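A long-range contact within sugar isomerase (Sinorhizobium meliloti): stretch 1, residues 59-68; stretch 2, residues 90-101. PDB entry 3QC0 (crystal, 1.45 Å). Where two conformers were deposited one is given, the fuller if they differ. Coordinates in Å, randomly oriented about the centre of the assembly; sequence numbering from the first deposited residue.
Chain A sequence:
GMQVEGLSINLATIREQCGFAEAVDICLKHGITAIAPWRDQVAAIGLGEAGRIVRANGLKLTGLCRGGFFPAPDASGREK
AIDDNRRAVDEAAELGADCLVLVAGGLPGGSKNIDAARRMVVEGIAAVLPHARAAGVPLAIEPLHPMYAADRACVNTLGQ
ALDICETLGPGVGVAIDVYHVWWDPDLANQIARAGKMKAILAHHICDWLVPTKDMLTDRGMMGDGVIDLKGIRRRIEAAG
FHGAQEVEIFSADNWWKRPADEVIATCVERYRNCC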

# COMPACT_ATOMS: atom_id res chain seq x y z
N LEU A 59 17.99 16.04 26.06
CA LEU A 59 17.21 15.66 24.84
C LEU A 59 16.22 14.57 25.16
O LEU A 59 16.54 13.60 25.84
CB LEU A 59 18.13 15.17 23.71
CG LEU A 59 19.22 16.08 23.14
CD1 LEU A 59 19.97 15.36 22.01
CD2 LEU A 59 18.66 17.40 22.66
N LYS A 60 15.00 14.73 24.63
CA LYS A 60 14.01 13.65 24.57
C LYS A 60 14.30 12.85 23.30
O LYS A 60 14.66 13.42 22.27
CB LYS A 60 12.59 14.21 24.54
CG LYS A 60 11.55 13.22 24.02
CD LYS A 60 10.13 13.80 24.04
CE LYS A 60 9.55 13.89 25.46
NZ LYS A 60 9.60 12.62 26.22
N LEU A 61 14.18 11.53 23.38
CA LEU A 61 14.16 10.68 22.19
C LEU A 61 12.73 10.20 21.99
O LEU A 61 12.19 9.48 22.84
CB LEU A 61 15.10 9.49 22.32
CG LEU A 61 16.49 9.70 21.72
CD1 LEU A 61 17.29 10.75 22.48
CD2 LEU A 61 17.23 8.37 21.61
N THR A 62 12.10 10.63 20.91
CA THR A 62 10.73 10.16 20.64
C THR A 62 10.73 8.70 20.19
O THR A 62 9.68 8.03 20.22
CB THR A 62 10.02 11.08 19.60
OG1 THR A 62 10.89 11.30 18.48
CG2 THR A 62 9.63 12.41 20.26
N GLY A 63 11.88 8.21 19.74
CA GLY A 63 12.08 6.83 19.38
C GLY A 63 13.55 6.53 19.14
O GLY A 63 14.35 7.47 18.99
N LEU A 64 13.88 5.24 19.12
CA LEU A 64 15.13 4.76 18.52
C LEU A 64 14.72 3.89 17.33
O LEU A 64 13.88 2.98 17.47
CB LEU A 64 15.96 3.94 19.51
CG LEU A 64 17.25 3.32 18.99
CD1 LEU A 64 18.28 4.40 18.53
CD2 LEU A 64 17.87 2.38 20.04
N CYS A 65 15.32 4.17 16.17
CA CYS A 65 15.05 3.40 14.96
C CYS A 65 16.22 2.47 14.63
O CYS A 65 17.34 2.97 14.40
CB CYS A 65 14.83 4.32 13.78
SG CYS A 65 13.33 5.26 13.84
N ARG A 66 16.04 1.15 14.57
CA ARG A 66 14.81 0.42 14.85
C ARG A 66 15.17 -1.01 15.19
O ARG A 66 16.23 -1.52 14.81
CB ARG A 66 13.84 0.43 13.63
CG ARG A 66 14.31 -0.30 12.36
CD ARG A 66 15.33 0.42 11.59
NE ARG A 66 15.42 0.01 10.18
CZ ARG A 66 16.44 -0.55 9.57
NH1 ARG A 66 17.63 -0.78 10.16
NH2 ARG A 66 16.28 -0.82 8.26
N GLY A 67 14.25 -1.68 15.87
CA GLY A 67 14.26 -3.12 15.98
C GLY A 67 13.30 -3.71 14.95
O GLY A 67 12.90 -3.03 14.00
N GLY A 68 12.99 -4.98 15.15
CA GLY A 68 12.10 -5.74 14.29
C GLY A 68 12.84 -6.81 13.52
O GLY A 68 13.71 -7.49 14.03
N ASP A 90 18.51 -2.49 24.81
CA ASP A 90 19.57 -1.99 25.69
C ASP A 90 20.03 -0.58 25.26
O ASP A 90 20.30 0.30 26.09
CB ASP A 90 20.75 -2.95 25.73
CG ASP A 90 20.42 -4.28 26.36
OD1 ASP A 90 19.31 -4.48 26.95
OD2 ASP A 90 21.29 -5.17 26.27
N GLU A 91 20.18 -0.38 23.96
CA GLU A 91 20.54 0.90 23.38
C GLU A 91 19.47 1.95 23.70
O GLU A 91 19.79 3.06 24.16
CB GLU A 91 20.76 0.76 21.87
CG GLU A 91 21.89 -0.17 21.48
CD GLU A 91 21.84 -0.64 20.04
OE1 GLU A 91 21.23 0.07 19.22
OE2 GLU A 91 22.41 -1.74 19.75
N ALA A 92 18.21 1.62 23.48
CA ALA A 92 17.12 2.53 23.77
C ALA A 92 17.12 2.93 25.23
O ALA A 92 16.87 4.09 25.55
CB ALA A 92 15.73 1.91 23.36
N ALA A 93 17.33 1.96 26.10
CA ALA A 93 17.35 2.21 27.56
C ALA A 93 18.47 3.17 27.92
O ALA A 93 18.24 4.13 28.65
CB ALA A 93 17.48 0.91 28.31
N GLU A 94 19.66 2.95 27.36
CA GLU A 94 20.82 3.82 27.63
C GLU A 94 20.54 5.26 27.22
O GLU A 94 20.94 6.23 27.90
CB GLU A 94 22.05 3.32 26.89
CG GLU A 94 23.28 4.25 26.99
CD GLU A 94 23.75 4.45 28.44
OE1 GLU A 94 23.67 3.51 29.24
OE2 GLU A 94 24.19 5.57 28.76
N LEU A 95 19.85 5.44 26.09
CA LEU A 95 19.54 6.75 25.57
C LEU A 95 18.26 7.38 26.13
O LEU A 95 17.89 8.50 25.75
CB LEU A 95 19.49 6.70 24.04
CG LEU A 95 20.74 6.17 23.34
CD1 LEU A 95 20.48 6.01 21.83
CD2 LEU A 95 21.95 7.11 23.64
N GLY A 96 17.55 6.67 27.00
CA GLY A 96 16.28 7.13 27.55
C GLY A 96 15.17 7.30 26.52
O GLY A 96 14.29 8.13 26.70
N ALA A 97 15.23 6.50 25.47
CA ALA A 97 14.23 6.61 24.40
C ALA A 97 12.78 6.33 24.88
O ALA A 97 12.53 5.40 25.66
CB ALA A 97 14.56 5.67 23.22
N ASP A 98 11.84 7.12 24.39
CA ASP A 98 10.44 6.95 24.75
C ASP A 98 9.86 5.62 24.22
O ASP A 98 8.89 5.10 24.76
CB ASP A 98 9.61 8.10 24.22
CG ASP A 98 9.86 9.41 24.96
OD1 ASP A 98 10.56 9.39 26.00
OD2 ASP A 98 9.32 10.45 24.53
N CYS A 99 10.44 5.12 23.13
CA CYS A 99 10.10 3.79 22.64
C CYS A 99 11.20 3.30 21.73
O CYS A 99 12.05 4.10 21.25
CB CYS A 99 8.74 3.77 21.86
SG CYS A 99 8.74 4.71 20.33
N LEU A 100 11.18 1.98 21.49
CA LEU A 100 11.94 1.36 20.41
C LEU A 100 10.96 1.07 19.28
O LEU A 100 10.00 0.34 19.49
CB LEU A 100 12.55 0.05 20.88
CG LEU A 100 13.31 -0.74 19.82
CD1 LEU A 100 14.50 0.01 19.25
CD2 LEU A 100 13.71 -2.15 20.30
N VAL A 101 11.21 1.67 18.13
CA VAL A 101 10.37 1.45 16.96
C VAL A 101 10.68 0.07 16.36
O VAL A 101 11.83 -0.30 16.23
CB VAL A 101 10.58 2.57 15.93
CG1 VAL A 101 9.81 2.28 14.65
CG2 VAL A 101 10.15 3.93 16.53
O HOH W 1 16.32 10.67 26.32
O HOH W 2 13.19 10.52 25.93

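Leu64 lies at the centre of this contact, with more of its surface covered by the other stretch than any other residue here. Its chi1 is t and its chi2 is p. This places Leu64 CD2 against the helix of the second stretch, 3.5 Å from Ala92 N and 4.0 Å from Ala92 CB. Leu64 CD2 also lies 3.8 Å from Glu91 CB, so the aliphatic start of an acidic side chain joins the packing. The carboxylate of Glu91 is satisfied elsewhere in the structure. The other methyl, Leu64 CD1, is 4.3 Å from Leu95 CD1.

Leu61 extends this apolar cluster. Leu61 CD2 is 3.7 Å from Leu95 CB, and Leu61 CB is 4.0 Å from Ala97 CB. The small Ala97 side chain also meets Leu64, CB to CB at 4.3 Å. Ala97 thus touches both Leu61 and Leu64. Leu100 points to the same sheet face as Leu64, and Leu100 CD1 is 4.2 Å from Leu64 CD2. The opposite face carries Cys65 and Val101, which meet more loosely, Cys65 SG to Val101 CG2 at 4.4 Å.

The two strands run parallel, with Leu64 paired to Leu100. Leu64 bonds to the residues flanking its partner, as parallel pairing requires. Leu64 N donates to Cys99 O at 3.0 Å, and Val101 N donates to Leu64 O at 3.0 Å. Farther along, Gly67 N donates to Val101 O at 2.8 Å. A beta carbon on Gly67 would sit about 3.2 Å from Leu100 CD2, a tight fit. Gly63 CA makes a CA-H...O contact with Cys99 O at 3.3 Å. That oxygen therefore receives both this contact and the Leu64 amide.

Before the second strand, the helix ends in a Schellman motif. Gly96 has positive phi, which favours glycine. Gly96 N bonds to Ala93 O at 3.1 Å, and Ala97 N bonds to Ala92 O at 2.9 Å. The chain then reaches Asp98, whose N donates to Leu61 O at 2.8 Å with a nearly straight geometry.

Asp98 also forms the polar edge. The end of the Lys60 side chain comes nearer to stretch 2, and Lys60 NZ makes a salt bridge with Asp98 OD2 at 2.8 Å. Asp98 OD1 lies 2.9 Å from the oxygen of water 2, within hydrogen-bonding reach. The oxygen of water 2 also accepts from Leu61 N at 2.9 Å, linking the stretches. The oxygen of water 1 lies between the stretches, 3.0 Å from Leu59 O and 2.7 Å from Leu95 O.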